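Local coordinates for proteasome assembly chaperone family protein (Thermoplasma acidophilum, PDB 3GAA) that is of unknown function but belongs to the PAC2 family and may act as a proteasome assembly chaperone, at residues T109-I114 / R178-L183. Residues are numbered along the deposited sequence; the frame is centred on the assembly and turned at random.
Sequences TLMNWI and RKITGL
Met111 on helix 103-117 faces Arg178, the last residue of helix 166-178, with their CA atoms 8.9 Å apart; the chain then turns at Lys179 and enters strand 181-190. This is the α/β fold of a PAC2 family protein, with two helices packed beside each other next to a mixed sheet. Lys179 has positive phi and closes the helix in a Schellman motif, which sends the chain back toward the sheet. The Arg178 side chain, extended from CG to NE, crosses to helix 103-117. The Met111 and Arg178 side chains run alongside each other, pointing opposite ways, and Met111 CB lies 3.7 Å from Arg178 NE. The carbonyl oxygen Met111 O sits over the centre of one guanidinium face, 3.6 Å above its plane. Asn112 comes to the edge of the same group, its amide plane turned 87° from the guanidinium. The charge has stronger partners: Glu174 forms a salt bridge with Arg178 NE and Asp115 one with Arg178 NH1. Arg178 thus links its own helix to helix 103-117. A methionine here would probably leave Glu174 and Asp115 without their shared positive mate. Toward the methyl end of Met111 the contact is apolar, carried by Met111 CE, Ile180 CD1 and the aliphatic Arg178 CD. Met111 also packs on Ile171 and Cys175 of helix 166-178 and on Ile122 of strand 121-130, so it is packed between helix 166-178 and the sheet. Met17 and Arg22 of a neighbouring subunit pack on Arg178 and Ile180, respectively. The Met111 chain bends at chi2 (-58°) and chi3 (-57°), which brings its methyl group to Arg178 and Ile180. There Met111 CE is 3.9 Å from Arg178 CD and meets Ile180 CD1 tip to tip, also at 3.9 Å.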
loop_
_atom_site.group_PDB
_atom_site.type_symbol
_atom_site.label_atom_id
_atom_site.label_comp_id
_atom_site.label_asym_id
_atom_site.label_seq_id
_atom_site.Cartn_x
_atom_site.Cartn_y
_atom_site.Cartn_z
ATOM N N THR A 109 19.919 8.443 4.511
ATOM C CA THR A 109 18.981 9.307 5.160
ATOM C C THR A 109 19.519 10.741 5.178
ATOM O O THR A 109 18.863 11.696 4.735
ATOM C CB THR A 109 18.774 8.811 6.601
ATOM O OG1 THR A 109 18.137 7.522 6.570
ATOM C CG2 THR A 109 17.945 9.784 7.429
ATOM N N LEU A 110 20.724 10.897 5.697
ATOM C CA LEU A 110 21.383 12.198 5.704
ATOM C C LEU A 110 21.409 12.851 4.337
ATOM O O LEU A 110 21.057 14.035 4.207
ATOM C CB LEU A 110 22.814 12.092 6.220
ATOM C CG LEU A 110 23.472 13.419 6.561
ATOM C CD1 LEU A 110 22.709 14.167 7.669
ATOM C CD2 LEU A 110 24.857 13.108 6.966
ATOM N N MET A 111 21.812 12.103 3.317
ATOM C CA MET A 111 21.929 12.715 2.014
ATOM C C MET A 111 20.609 13.034 1.370
ATOM O O MET A 111 20.581 13.909 0.524
ATOM C CB MET A 111 22.855 11.934 1.097
ATOM C CG MET A 111 24.355 12.153 1.487
ATOM S SD MET A 111 24.795 13.915 1.418
ATOM C CE MET A 111 24.338 14.231 -0.345
ATOM N N ASN A 112 19.519 12.377 1.780
ATOM C CA ASN A 112 18.173 12.772 1.336
ATOM C C ASN A 112 17.779 14.127 1.893
ATOM O O ASN A 112 17.252 14.961 1.196
ATOM C CB ASN A 112 17.094 11.751 1.745
ATOM C CG ASN A 112 16.975 10.588 0.771
ATOM O OD1 ASN A 112 16.888 9.426 1.175
ATOM N ND2 ASN A 112 16.963 10.891 -0.524
ATOM N N TRP A 113 18.034 14.358 3.156
ATOM C CA TRP A 113 17.647 15.622 3.745
ATOM C C TRP A 113 18.505 16.738 3.191
ATOM O O TRP A 113 18.022 17.804 2.935
ATOM C CB TRP A 113 17.836 15.523 5.248
ATOM C CG TRP A 113 17.418 16.677 6.016
ATOM C CD1 TRP A 113 16.250 16.828 6.603
ATOM C CD2 TRP A 113 18.211 17.835 6.354
ATOM N NE1 TRP A 113 16.217 18.023 7.287
ATOM C CE2 TRP A 113 17.406 18.673 7.128
ATOM C CE3 TRP A 113 19.520 18.240 6.063
ATOM C CZ2 TRP A 113 17.839 19.897 7.626
ATOM C CZ3 TRP A 113 19.960 19.476 6.567
ATOM C CH2 TRP A 113 19.104 20.286 7.338
ATOM N N ILE A 114 19.793 16.466 3.038
ATOM C CA ILE A 114 20.718 17.455 2.589
ATOM C C ILE A 114 20.438 17.772 1.146
ATOM O O ILE A 114 20.514 18.902 0.765
ATOM C CB ILE A 114 22.172 16.986 2.787
ATOM C CG1 ILE A 114 22.525 17.067 4.253
ATOM C CG2 ILE A 114 23.147 17.882 2.101
ATOM C CD1 ILE A 114 23.869 16.490 4.544
ATOM N N ARG A 178 24.236 11.647 -6.748
ATOM C CA ARG A 178 23.312 12.755 -6.765
ATOM C C ARG A 178 23.799 13.954 -7.548
ATOM O O ARG A 178 23.053 14.891 -7.710
ATOM C CB ARG A 178 23.030 13.175 -5.338
ATOM C CG ARG A 178 22.231 12.142 -4.595
ATOM C CD ARG A 178 22.224 12.459 -3.142
ATOM N NE ARG A 178 21.637 11.411 -2.315
ATOM C CZ ARG A 178 20.344 11.315 -2.072
ATOM N NH1 ARG A 178 19.519 12.196 -2.596
ATOM N NH2 ARG A 178 19.868 10.370 -1.287
ATOM N N LYS A 179 25.035 13.917 -8.032
ATOM C CA LYS A 179 25.752 15.079 -8.578
ATOM C C LYS A 179 25.802 16.332 -7.716
ATOM O O LYS A 179 25.631 17.417 -8.200
ATOM C CB LYS A 179 25.249 15.402 -9.977
ATOM C CG LYS A 179 25.797 14.445 -11.027
ATOM C CD LYS A 179 26.100 15.173 -12.378
ATOM C CE LYS A 179 27.441 15.975 -12.328
ATOM N NZ LYS A 179 28.690 15.089 -12.338
ATOM N N ILE A 180 26.026 16.172 -6.427
ATOM C CA ILE A 180 26.401 17.285 -5.546
ATOM C C ILE A 180 27.899 17.152 -5.266
ATOM O O ILE A 180 28.392 16.029 -5.183
ATOM C CB ILE A 180 25.740 17.171 -4.195
ATOM C CG1 ILE A 180 24.226 17.060 -4.350
ATOM C CG2 ILE A 180 26.170 18.345 -3.332
ATOM C CD1 ILE A 180 23.508 16.894 -3.048
ATOM N N THR A 181 28.607 18.263 -5.108
ATOM C CA THR A 181 30.056 18.235 -4.921
ATOM C C THR A 181 30.310 17.784 -3.529
ATOM O O THR A 181 29.780 18.398 -2.618
ATOM C CB THR A 181 30.703 19.629 -5.051
ATOM O OG1 THR A 181 30.437 20.124 -6.357
ATOM C CG2 THR A 181 32.221 19.533 -4.830
ATOM N N GLY A 182 31.084 16.712 -3.376
ATOM C CA GLY A 182 31.453 16.174 -2.072
ATOM C C GLY A 182 32.974 16.050 -1.984
ATOM O O GLY A 182 33.576 15.534 -2.918
ATOM N N LEU A 183 33.607 16.603 -0.947
ATOM C CA LEU A 183 34.984 16.275 -0.685
ATOM C C LEU A 183 35.161 15.967 0.724
ATOM O O LEU A 183 34.257 16.133 1.497
ATOM C CB LEU A 183 35.994 17.329 -1.116
ATOM C CG LEU A 183 35.862 18.760 -0.700
ATOM C CD1 LEU A 183 34.686 19.374 -1.495
ATOM C CD2 LEU A 183 35.681 18.798 0.779
#